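Local coordinates for fluoroacetyl-CoA-specific thioesterase-like domain-containing protein (Thermanaerovibrio acidaminovorans, PDB 3QOO), which is of unknown function but adopts a hot-dog fold and belongs to the fluoroacetyl-CoA-specific thioesterase family, so it may hydrolyse an acyl-CoA thioester, at the interface of chains A and B. Residues are numbered along the deposited sequence; one frame, centred on the assembly and turned at random. Chains: chain A/B, Uncharacterized protein.

The interface of chains A and B. Residues chain A 41-42, 45, 73, 75; chain B 45, 68-71.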
loop_
_atom_site.group_PDB
_atom_site.type_symbol
_atom_site.label_atom_id
_atom_site.label_comp_id
_atom_site.label_asym_id
_atom_site.label_seq_id
_atom_site.Cartn_x
_atom_site.Cartn_y
_atom_site.Cartn_z
ATOM N N THR A 41 4.033 0.448 -5.591
ATOM C CA THR A 41 3.835 0.784 -4.196
ATOM C C THR A 41 3.103 -0.323 -3.454
ATOM O O THR A 41 3.451 -0.634 -2.319
ATOM C CB THR A 41 3.074 2.087 -4.052
ATOM O OG1 THR A 41 3.719 3.076 -4.870
ATOM C CG2 THR A 41 3.073 2.572 -2.599
ATOM N N ALA A 42 2.117 -0.938 -4.091
ATOM C CA ALA A 42 1.378 -2.030 -3.473
ATOM C C ALA A 42 2.309 -3.185 -3.130
ATOM O O ALA A 42 2.167 -3.824 -2.067
ATOM C CB ALA A 42 0.256 -2.540 -4.383
ATOM N N LEU A 45 4.275 -2.373 -0.095
ATOM C CA LEU A 45 3.390 -2.500 1.052
ATOM C C LEU A 45 3.171 -3.972 1.434
ATOM O O LEU A 45 3.270 -4.337 2.610
ATOM C CB LEU A 45 2.074 -1.782 0.774
ATOM C CG LEU A 45 1.309 -1.231 1.974
ATOM C CD1 LEU A 45 0.276 -0.238 1.515
ATOM C CD2 LEU A 45 0.670 -2.311 2.809
ATOM N N VAL A 73 3.908 4.490 2.485
ATOM C CA VAL A 73 5.097 4.180 1.705
ATOM C C VAL A 73 5.551 5.427 0.986
ATOM O O VAL A 73 4.723 6.150 0.409
ATOM C CB VAL A 73 4.836 3.021 0.693
ATOM C CG1 VAL A 73 6.066 2.766 -0.201
ATOM C CG2 VAL A 73 4.443 1.772 1.431
ATOM N N ASN A 75 8.149 6.280 -2.088
ATOM C CA ASN A 75 9.020 5.780 -3.113
ATOM C C ASN A 75 10.166 6.732 -3.269
ATOM O O ASN A 75 9.992 7.958 -3.272
ATOM C CB ASN A 75 8.275 5.621 -4.420
ATOM C CG ASN A 75 7.372 4.435 -4.394
ATOM O OD1 ASN A 75 7.841 3.306 -4.309
ATOM N ND2 ASN A 75 6.071 4.677 -4.425
ATOM N N LEU B 45 -4.615 -0.156 -1.611
ATOM C CA LEU B 45 -3.634 0.688 -2.275
ATOM C C LEU B 45 -3.641 0.470 -3.796
ATOM O O LEU B 45 -3.660 1.435 -4.567
ATOM C CB LEU B 45 -2.253 0.449 -1.673
ATOM C CG LEU B 45 -1.259 1.606 -1.721
ATOM C CD1 LEU B 45 -0.126 1.353 -0.763
ATOM C CD2 LEU B 45 -0.729 1.868 -3.108
ATOM N N GLY B 68 3.631 7.065 -8.910
ATOM C CA GLY B 68 3.354 7.197 -7.511
ATOM C C GLY B 68 4.601 7.530 -6.712
ATOM O O GLY B 68 5.635 6.836 -6.858
ATOM N N VAL B 69 4.562 8.554 -5.851
ATOM C CA VAL B 69 5.689 8.827 -4.936
ATOM C C VAL B 69 5.403 8.705 -3.441
ATOM O O VAL B 69 6.346 8.667 -2.629
ATOM C CB VAL B 69 6.366 10.201 -5.177
ATOM C CG1 VAL B 69 6.919 10.323 -6.594
ATOM C CG2 VAL B 69 5.462 11.378 -4.788
ATOM N N ARG B 70 4.128 8.709 -3.054
ATOM C CA ARG B 70 3.782 8.435 -1.673
ATOM C C ARG B 70 2.360 7.982 -1.581
ATOM O O ARG B 70 1.477 8.563 -2.258
ATOM C CB ARG B 70 3.962 9.721 -0.842
ATOM C CG ARG B 70 3.278 9.817 0.523
ATOM C CD ARG B 70 3.606 11.140 1.149
ATOM N NE ARG B 70 3.073 12.305 0.435
ATOM C CZ ARG B 70 2.012 13.001 0.816
ATOM N NH1 ARG B 70 1.316 12.659 1.891
ATOM N NH2 ARG B 70 1.641 14.058 0.113
ATOM N N SER B 71 2.087 6.957 -0.773
ATOM C CA SER B 71 0.730 6.492 -0.498
ATOM C C SER B 71 0.537 6.274 0.975
ATOM O O SER B 71 1.478 5.863 1.680
ATOM C CB SER B 71 0.419 5.208 -1.249
ATOM O OG SER B 71 0.362 5.419 -2.650
#
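A:Val73 and B:Ser71 pair through their backbones where strand 64-75 of one chain runs antiparallel to its copy in the other. A:Val73 N gives a hydrogen bond to B:Ser71 O at 2.9 Å. B:Ser71 N returns one to A:Val73 O at 3.0 Å. This is a hot-dog type of pairing, in which the edge strands join the sheets of two subunits. The dimer is the deposited assembly and probably the biological one, since hot-dog proteins commonly pair this way. The pairing continues at A:Asn75, whose N meets B:Val69 O at 3.0 Å. Here the donor stands above the carbonyl plane, 52° out of it.

The A:Asn75 side chain turns back toward its own chain. CG lies beside the backbone N and anti to the carbonyl carbon (chi1 -74°). ND2 of A:Asn75 donates to the hydroxyl OG1 of A:Thr41 at 2.9 Å, and OG1 lies nearly in the amide plane. The same ND2 makes a weak bond to B:Gly68 O. The amide thus links the strand end to the start of helix 41-56 and also touches the partner.

On the helix side of the strands the contact is apolar. The side chains of A:Thr41 and B:Leu45 cross at about a right angle. The methyl CG2 of A:Thr41 also packs against CB of B:Ser71. A:Leu45 and B:Leu45 face each other through their CD1 methyls, but the modelled separation is too short to be trusted.

The A:Thr41 side chain serves both zones. Its chi1 of -51° sets OG1 beside the backbone N, on the side of A:Asn75, and turns the methyl to the partner chain. CG2 of A:Thr41, anti to its backbone N, lies 3.9 Å from both CD1 and CD2 of B:Leu45.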